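Local structure of cellulase (Bacteroides salanitronis, 6WQY) at residues Asn46-Asp50 against Trp81-Val85; Arg76-Leu82 against Ile116-Asp122. The protein probably hydrolyses cellulose and related plant polysaccharides as a broad-specificity family 5 endoglucanase, this chain being the glycoside hydrolase part of a longer protein. One frame throughout, in Å; residues are numbered along the deposited sequence.

In the fold
Both contacts lie in the family 5 TIM-barrel domain, one between barrel strands and the other among the loops beyond them, their centres about 11 Å apart. Interaction 2 is the deeper: it pairs the second and third strands, 74-77 and 114-118, and the chain that runs on from each. Interaction 1 sits farther out, where the loop after strand 74-77 meets the small hairpin of strands 44-45 and 48-49. Along the chain the hairpin comes first, then Arg76-Leu82, which overlaps Trp81-Val85 at Trp81 and Leu82, and last Ile116-Asp122. Residues 76-85 thus leave the second strand bonded first to 116-122 and then to the hairpin, joining the hairpin to the barrel; Ala49 CB packs on Thr80 O, 3.3 Å away, where the contacts meet.

Interaction 1: residues Asn46-Asp50 against Trp81-Val85; sequences NGVAD and WLGHV
Ala49 N donates to Leu82 O at 2.9 Å, the one direct hydrogen bond joining Asn46-Asp50 to Trp81-Val85. It is nearly straight (170° at the hydrogen), though the donor is tilted out of the carbonyl plane. Leu82 O also takes a CA-H...O contact from Val48 CA at 3.4 Å. It can face the other segment because Trp81 to His84 form a type II turn, closed by His84 N on Trp81 O (3.0 Å), whose central peptide turns Leu82 O outward.

Gly83 takes the third place of that turn, where a positive phi is needed and glycine adopts it easily. There is a second reason for glycine: a beta carbon on Gly83 would collide with Val48 CG2 and Gly47 O.

The apolar contacts gather round His84. Its CG lies anti to the carbonyl carbon (chi1 -69°), which swings the imidazole toward the other segment. Val48 CG1 sits over one face of the His84 ring in a CH-pi contact, 4.1 Å from the centroid, the two side chains crossing at about a right angle. The small methyl of Ala49 points toward the turn, and Ala49 CB meets His84 CD2 at 3.7 Å; elsewhere this ring stacks with Tyr97 of helix 95-110.

A water adds a polar link beside the ring, donating to Ala49 O at 3.2 Å and hydrogen-bonding to His84 NE2 at 2.8 Å. Histidine therefore suits its place twice over, with a flat face for the valine and a ring nitrogen for the water.

Asn46 and Gly47, both at positive phi, have the backbone angles of a type I' turn, a usual connection in tight two-residue beta hairpins. The contact docks this hairpin, strands 44-45 and 48-49, onto the loop that follows the second strand of the TIM barrel.

Interaction 2: residues Arg76-Leu82 against Ile116-Asp122; sequences RIPVTWL and IINIHHD
Strands 74-77 and 114-118, linked through helix 95-110, form a beta-alpha-beta unit of the barrel, and Arg76 pairs with Ile116 in parallel, Ile77 N donating to Ile116 O at 2.7 Å. Ile77 CB meets Ile117 CG2 on the face toward helix 95-110, as suits branched apolar residues. Arg76 and Ile116 take the other face, where the extended arginine carries its guanidinium to Asn36, Asn173, Glu170 and Glu309.

Farther along, the side chain of Asn118 does the bridging. With CG between the backbone N and carbonyl carbon (chi1 76°), Asn118 OD1 accepts Val79 N at 2.9 Å, while Asn118 ND2 donates to His120 ND1 at 3.0 Å, within the imidazole plane, and also to Glu170. The amide stands 80° to the Arg76 guanidinium, ND2 over its face; these two donors share Glu170 OE2. With an alanine here, Val79 N and His120 ND1 are likely to lose their mates, Glu170 one of its donors, and the imidazole to become freer to turn.

The chain beyond the strands forms the second and third loops on the C-terminal rim of the (beta/alpha)8 barrel, the side on which family 5 enzymes carry their active site. There Pro78 CB makes a CH-pi contact over a face of the His120 ring, 3.5 Å from its centroid. His120 N donates to Val79 O, from above the carbonyl plane. Thr80 OG1 both accepts His121 N at 3.0 Å and donates to Asp42 O, a double role open to a hydroxyl.

Trp81 is held at two points. Trp81 NE1 donates in the ring plane to a lone pair of Asn118 O (3.0 Å), and Trp81 N meets the syn lone pair of Asp122 OD1 almost straight on (2.8 Å, 174°). The other carboxylate oxygen, OD2, accepts Trp129 NE1.

Interaction 1: residues Asn46-Asp50 against Trp81-Val85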
ATOM      1  N   ASN A  46      -5.748  13.974  17.622  1.00 19.45           N
ATOM      2  CA  ASN A  46      -5.338  15.241  18.228  1.00 25.05           C
ATOM      3  C   ASN A  46      -3.993  15.715  17.678  1.00 29.72           C
ATOM      4  O   ASN A  46      -3.164  16.266  18.403  1.00 28.70           O
ATOM      5  CB  ASN A  46      -5.323  15.135  19.754  1.00 26.84           C
ATOM      6  CG  ASN A  46      -6.690  14.792  20.325  1.00 25.77           C
ATOM      7  OD1 ASN A  46      -7.717  15.219  19.798  1.00 27.91           O
ATOM      8  ND2 ASN A  46      -6.707  14.013  21.401  1.00 33.87           N
ATOM      9  N   GLY A  47      -3.776  15.488  16.382  1.00 27.95           N
ATOM     10  CA  GLY A  47      -2.617  16.000  15.683  1.00 26.44           C
ATOM     11  C   GLY A  47      -1.368  15.146  15.753  1.00 23.49           C
ATOM     12  O   GLY A  47      -0.346  15.523  15.162  1.00 23.10           O
ATOM     13  N   VAL A  48      -1.409  14.005  16.437  1.00 15.51           N
ATOM     14  CA  VAL A  48      -0.220  13.206  16.669  1.00 13.23           C
ATOM     15  C   VAL A  48      -0.539  11.763  16.344  1.00 12.40           C
ATOM     16  O   VAL A  48      -1.600  11.244  16.714  1.00 12.72           O
ATOM     17  CB  VAL A  48       0.280  13.338  18.124  1.00 17.28           C
ATOM     18  CG1 VAL A  48       1.601  12.611  18.306  1.00 17.83           C
ATOM     19  CG2 VAL A  48       0.403  14.804  18.504  1.00 24.38           C
ATOM     20  N   ALA A  49       0.378  11.109  15.654  1.00 11.18           N
ATOM     21  CA  ALA A  49       0.301   9.670  15.467  1.00 10.48           C
ATOM     22  C   ALA A  49       0.081   8.994  16.808  1.00 10.94           C
ATOM     23  O   ALA A  49       0.702   9.354  17.804  1.00 14.05           O
ATOM     24  CB  ALA A  49       1.596   9.174  14.816  1.00 14.57           C
ATOM     25  N   ASP A  50      -0.838   8.031  16.838  1.00 10.96           N
ATOM     26  CA  ASP A  50      -1.323   7.447  18.093  1.00 11.46           C
ATOM     27  C   ASP A  50      -1.829   6.038  17.735  1.00 10.97           C
ATOM     28  O   ASP A  50      -2.985   5.861  17.358  1.00 11.17           O
ATOM     29  CB  ASP A  50      -2.394   8.330  18.700  1.00 12.89           C
ATOM     30  CG  ASP A  50      -2.787   7.916  20.097  1.00 17.47           C
ATOM     31  OD1 ASP A  50      -2.572   6.750  20.458  1.00 16.25           O
ATOM     32  OD2 ASP A  50      -3.350   8.778  20.822  1.00 18.22           O
ATOM     33  N   TRP A  81       3.344  10.111  10.457  1.00  8.03           N
ATOM     34  CA  TRP A  81       4.445  10.705  11.196  1.00  8.35           C
ATOM     35  C   TRP A  81       4.038  12.026  11.838  1.00  8.94           C
ATOM     36  O   TRP A  81       4.876  12.693  12.467  1.00  9.54           O
ATOM     37  CB  TRP A  81       5.662  10.906  10.282  1.00  8.40           C
ATOM     38  CG  TRP A  81       6.139   9.642   9.609  1.00  8.38           C
ATOM     39  CD1 TRP A  81       5.647   9.103   8.465  1.00  8.49           C
ATOM     40  CD2 TRP A  81       7.191   8.762  10.036  1.00  8.46           C
ATOM     41  NE1 TRP A  81       6.325   7.954   8.135  1.00  8.79           N
ATOM     42  CE2 TRP A  81       7.277   7.726   9.084  1.00  8.51           C
ATOM     43  CE3 TRP A  81       8.068   8.744  11.123  1.00  9.44           C
ATOM     44  CZ2 TRP A  81       8.196   6.688   9.192  1.00  9.36           C
ATOM     45  CZ3 TRP A  81       8.976   7.708  11.223  1.00 10.04           C
ATOM     46  CH2 TRP A  81       9.039   6.704  10.261  1.00  9.92           C
ATOM     47  N   LEU A  82       2.779  12.423  11.670  1.00  9.06           N
ATOM     48  CA  LEU A  82       2.265  13.669  12.209  1.00  9.69           C
ATOM     49  C   LEU A  82       2.539  13.759  13.703  1.00  9.52           C
ATOM     50  O   LEU A  82       2.354  12.804  14.456  1.00 10.26           O
ATOM     51  CB  LEU A  82       0.755  13.744  11.955  1.00  9.70           C
ATOM     52  CG  LEU A  82       0.337  13.864  10.488  1.00 10.50           C
ATOM     53  CD1 LEU A  82      -1.180  13.707  10.371  1.00 11.67           C
ATOM     54  CD2 LEU A  82       0.794  15.167   9.899  1.00 11.42           C
ATOM     55  N   GLY A  83       2.990  14.931  14.130  1.00 10.37           N
ATOM     56  CA  GLY A  83       3.294  15.169  15.518  1.00 12.28           C
ATOM     57  C   GLY A  83       4.607  14.605  15.995  1.00 11.51           C
ATOM     58  O   GLY A  83       4.943  14.778  17.174  1.00 13.82           O
ATOM     59  N   HIS A  84       5.380  13.967  15.128  1.00 10.70           N
ATOM     60  CA  HIS A  84       6.661  13.372  15.481  1.00 11.07           C
ATOM     61  C   HIS A  84       7.803  13.885  14.615  1.00 12.04           C
ATOM     62  O   HIS A  84       8.867  13.247  14.557  1.00 12.75           O
ATOM     63  CB  HIS A  84       6.585  11.852  15.399  1.00 11.76           C
ATOM     64  CG  HIS A  84       5.738  11.253  16.459  1.00 11.50           C
ATOM     65  ND1 HIS A  84       5.893  11.565  17.795  1.00 18.32           N
ATOM     66  CD2 HIS A  84       4.763  10.324  16.405  1.00 14.38           C
ATOM     67  CE1 HIS A  84       5.034  10.863  18.513  1.00 19.06           C
ATOM     68  NE2 HIS A  84       4.338  10.102  17.696  1.00 16.35           N
ATOM     69  N   VAL A  85       7.617  15.016  13.944  1.00 11.80           N
ATOM     70  CA  VAL A  85       8.642  15.592  13.078  1.00 11.40           C
ATOM     71  C   VAL A  85       8.869  17.042  13.482  1.00 11.89           C
ATOM     72  O   VAL A  85       7.911  17.817  13.621  1.00 13.23           O
ATOM     73  CB  VAL A  85       8.254  15.498  11.591  1.00 11.35           C
ATOM     74  CG1 VAL A  85       9.344  16.093  10.730  1.00 11.86           C
ATOM     75  CG2 VAL A  85       8.017  14.050  11.199  1.00 13.10           C
TER
HETATM   76  O   HOH W   1       3.294   7.896  19.078  1.00 17.45           O

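Interaction 2: residues Arg76-Leu82 against Ile116-Asp122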
ATOM      1  N   ARG A  76       2.454  -4.645   4.439  1.00  7.71           N
ATOM      2  CA  ARG A  76       2.575  -3.201   4.329  1.00  7.85           C
ATOM      3  C   ARG A  76       2.234  -2.599   5.676  1.00  7.60           C
ATOM      4  O   ARG A  76       1.210  -2.937   6.287  1.00  8.22           O
ATOM      5  CB  ARG A  76       1.664  -2.678   3.223  1.00  7.77           C
ATOM      6  CG  ARG A  76       1.709  -1.168   3.001  1.00  8.23           C
ATOM      7  CD  ARG A  76       1.088  -0.817   1.672  1.00  7.64           C
ATOM      8  NE  ARG A  76       0.963   0.600   1.357  1.00  7.93           N
ATOM      9  CZ  ARG A  76      -0.102   1.351   1.601  1.00  7.13           C
ATOM     10  NH1 ARG A  76      -1.126   0.894   2.305  1.00  7.86           N
ATOM     11  NH2 ARG A  76      -0.122   2.587   1.120  1.00  8.22           N
ATOM     12  N   ILE A  77       3.124  -1.733   6.144  1.00  7.66           N
ATOM     13  CA  ILE A  77       3.061  -1.080   7.443  1.00  8.22           C
ATOM     14  C   ILE A  77       2.889   0.409   7.157  1.00  7.61           C
ATOM     15  O   ILE A  77       3.878   1.157   7.050  1.00  8.49           O
ATOM     16  CB  ILE A  77       4.353  -1.339   8.244  1.00  8.56           C
ATOM     17  CG1 ILE A  77       4.609  -2.837   8.441  1.00  9.57           C
ATOM     18  CG2 ILE A  77       4.293  -0.619   9.588  1.00  8.87           C
ATOM     19  CD1 ILE A  77       6.038  -3.174   8.813  1.00 11.33           C
ATOM     20  N   PRO A  78       1.661   0.894   7.020  1.00  7.85           N
ATOM     21  CA  PRO A  78       1.455   2.337   6.862  1.00  8.17           C
ATOM     22  C   PRO A  78       1.922   3.049   8.120  1.00  7.56           C
ATOM     23  O   PRO A  78       1.639   2.605   9.237  1.00  8.71           O
ATOM     24  CB  PRO A  78      -0.053   2.468   6.654  1.00 10.15           C
ATOM     25  CG  PRO A  78      -0.647   1.190   6.970  1.00 13.13           C
ATOM     26  CD  PRO A  78       0.404   0.136   6.968  1.00  7.97           C
ATOM     27  N   VAL A  79       2.617   4.180   7.942  1.00  7.43           N
ATOM     28  CA  VAL A  79       3.117   4.949   9.080  1.00  7.71           C
ATOM     29  C   VAL A  79       2.739   6.413   8.875  1.00  7.59           C
ATOM     30  O   VAL A  79       3.166   7.036   7.896  1.00  7.66           O
ATOM     31  CB  VAL A  79       4.641   4.844   9.262  1.00  8.01           C
ATOM     32  CG1 VAL A  79       5.056   5.653  10.496  1.00  8.51           C
ATOM     33  CG2 VAL A  79       5.087   3.403   9.391  1.00  9.04           C
ATOM     34  N   THR A  80       1.966   6.954   9.812  1.00  7.88           N
ATOM     35  CA  THR A  80       1.714   8.384   9.901  1.00  7.88           C
ATOM     36  C   THR A  80       2.729   8.987  10.859  1.00  7.79           C
ATOM     37  O   THR A  80       2.958   8.449  11.948  1.00  8.76           O
ATOM     38  CB  THR A  80       0.288   8.621  10.378  1.00  8.22           C
ATOM     39  OG1 THR A  80      -0.592   8.162   9.349  1.00  7.99           O
ATOM     40  CG2 THR A  80       0.013  10.088  10.673  1.00  9.35           C
ATOM     41  N   TRP A  81       3.344  10.111  10.457  1.00  8.03           N
ATOM     42  CA  TRP A  81       4.445  10.705  11.196  1.00  8.35           C
ATOM     43  C   TRP A  81       4.038  12.026  11.838  1.00  8.94           C
ATOM     44  O   TRP A  81       4.876  12.693  12.467  1.00  9.54           O
ATOM     45  CB  TRP A  81       5.662  10.906  10.282  1.00  8.40           C
ATOM     46  CG  TRP A  81       6.139   9.642   9.609  1.00  8.38           C
ATOM     47  CD1 TRP A  81       5.647   9.103   8.465  1.00  8.49           C
ATOM     48  CD2 TRP A  81       7.191   8.762  10.036  1.00  8.46           C
ATOM     49  NE1 TRP A  81       6.325   7.954   8.135  1.00  8.79           N
ATOM     50  CE2 TRP A  81       7.277   7.726   9.084  1.00  8.51           C
ATOM     51  CE3 TRP A  81       8.068   8.744  11.123  1.00  9.44           C
ATOM     52  CZ2 TRP A  81       8.196   6.688   9.192  1.00  9.36           C
ATOM     53  CZ3 TRP A  81       8.976   7.708  11.223  1.00 10.04           C
ATOM     54  CH2 TRP A  81       9.039   6.704  10.261  1.00  9.92           C
ATOM     55  N   LEU A  82       2.779  12.423  11.670  1.00  9.06           N
ATOM     56  CA  LEU A  82       2.265  13.669  12.209  1.00  9.69           C
ATOM     57  C   LEU A  82       2.539  13.759  13.703  1.00  9.52           C
ATOM     58  O   LEU A  82       2.354  12.804  14.456  1.00 10.26           O
ATOM     59  CB  LEU A  82       0.755  13.744  11.955  1.00  9.70           C
ATOM     60  CG  LEU A  82       0.337  13.864  10.488  1.00 10.50           C
ATOM     61  CD1 LEU A  82      -1.180  13.707  10.371  1.00 11.67           C
ATOM     62  CD2 LEU A  82       0.794  15.167   9.899  1.00 11.42           C
ATOM     63  N   ILE A 116       6.831  -3.327   3.861  1.00  8.31           N
ATOM     64  CA  ILE A 116       6.828  -2.014   3.225  1.00  8.07           C
ATOM     65  C   ILE A 116       6.531  -0.992   4.315  1.00  8.16           C
ATOM     66  O   ILE A 116       5.582  -1.182   5.074  1.00  9.42           O
ATOM     67  CB  ILE A 116       5.742  -1.906   2.136  1.00  8.40           C
ATOM     68  CG1 ILE A 116       5.892  -2.999   1.074  1.00  9.83           C
ATOM     69  CG2 ILE A 116       5.773  -0.512   1.502  1.00  9.70           C
ATOM     70  CD1 ILE A 116       4.789  -2.987   0.030  1.00 10.81           C
ATOM     71  N   ILE A 117       7.302   0.099   4.386  1.00  7.92           N
ATOM     72  CA  ILE A 117       6.959   1.237   5.244  1.00  8.26           C
ATOM     73  C   ILE A 117       6.800   2.465   4.349  1.00  7.38           C
ATOM     74  O   ILE A 117       7.394   2.548   3.273  1.00  8.49           O
ATOM     75  CB  ILE A 117       7.989   1.495   6.361  1.00  8.52           C
ATOM     76  CG1 ILE A 117       9.398   1.715   5.815  1.00  9.42           C
ATOM     77  CG2 ILE A 117       7.955   0.349   7.374  1.00  9.93           C
ATOM     78  CD1 ILE A 117      10.420   2.096   6.867  1.00 10.53           C
ATOM     79  N   ASN A 118       6.020   3.444   4.817  1.00  7.58           N
ATOM     80  CA  ASN A 118       5.716   4.604   3.983  1.00  7.63           C
ATOM     81  C   ASN A 118       5.578   5.865   4.843  1.00  7.64           C
ATOM     82  O   ASN A 118       5.885   5.886   6.038  1.00  8.24           O
ATOM     83  CB  ASN A 118       4.467   4.349   3.115  1.00  8.19           C
ATOM     84  CG  ASN A 118       3.170   4.436   3.904  1.00  7.94           C
ATOM     85  OD1 ASN A 118       3.187   4.639   5.123  1.00  8.04           O
ATOM     86  ND2 ASN A 118       2.055   4.272   3.218  1.00  8.25           N
ATOM     87  N   ILE A 119       5.165   6.945   4.179  1.00  7.60           N
ATOM     88  CA  ILE A 119       4.570   8.131   4.795  1.00  7.74           C
ATOM     89  C   ILE A 119       3.086   8.095   4.446  1.00  7.89           C
ATOM     90  O   ILE A 119       2.729   8.102   3.260  1.00  8.72           O
ATOM     91  CB  ILE A 119       5.241   9.418   4.292  1.00  8.29           C
ATOM     92  CG1 ILE A 119       6.699   9.488   4.745  1.00  9.03           C
ATOM     93  CG2 ILE A 119       4.446  10.635   4.747  1.00  9.47           C
ATOM     94  CD1 ILE A 119       7.460  10.694   4.211  1.00  9.94           C
ATOM     95  N   HIS A 120       2.216   8.039   5.465  1.00  7.88           N
ATOM     96  CA  HIS A 120       0.814   7.702   5.225  1.00  7.52           C
ATOM     97  C   HIS A 120      -0.063   8.933   5.387  1.00  7.99           C
ATOM     98  O   HIS A 120      -0.171   9.737   4.440  1.00  8.26           O
ATOM     99  CB  HIS A 120       0.401   6.477   6.053  1.00  7.84           C
ATOM    100  CG  HIS A 120      -0.771   5.744   5.504  1.00  7.36           C
ATOM    101  ND1 HIS A 120      -0.657   4.838   4.465  1.00  7.95           N
ATOM    102  CD2 HIS A 120      -2.074   5.769   5.873  1.00  8.29           C
ATOM    103  CE1 HIS A 120      -1.857   4.322   4.248  1.00  7.85           C
ATOM    104  NE2 HIS A 120      -2.737   4.873   5.076  1.00  8.06           N
ATOM    105  N   HIS A 121      -0.749   9.126   6.527  1.00  7.87           N
ATOM    106  CA  HIS A 121      -1.753  10.202   6.605  1.00  8.04           C
ATOM    107  C   HIS A 121      -1.158  11.602   6.702  1.00  8.19           C
ATOM    108  O   HIS A 121      -1.918  12.573   6.652  1.00  8.61           O
ATOM    109  CB  HIS A 121      -2.776   9.931   7.693  1.00  8.41           C
ATOM    110  CG  HIS A 121      -3.710   8.818   7.359  1.00  8.25           C
ATOM    111  ND1 HIS A 121      -4.257   8.658   6.102  1.00  9.14           N
ATOM    112  CD2 HIS A 121      -4.193   7.808   8.127  1.00  8.37           C
ATOM    113  CE1 HIS A 121      -5.048   7.596   6.126  1.00  9.04           C
ATOM    114  NE2 HIS A 121      -5.033   7.062   7.341  1.00  8.70           N
ATOM    115  N   ASP A 122       0.162  11.741   6.760  1.00  8.25           N
ATOM    116  CA  ASP A 122       0.752  13.055   6.522  1.00  8.44           C
ATOM    117  C   ASP A 122       0.237  13.665   5.231  1.00  8.16           C
ATOM    118  O   ASP A 122       0.154  14.887   5.112  1.00  9.09           O
ATOM    119  CB  ASP A 122       2.274  12.943   6.417  1.00  8.63           C
ATOM    120  CG  ASP A 122       2.918  12.390   7.669  1.00  8.49           C
ATOM    121  OD1 ASP A 122       2.596  11.228   8.020  1.00  9.40           O
ATOM    122  OD2 ASP A 122       3.761  13.100   8.280  1.00  9.75           O
TER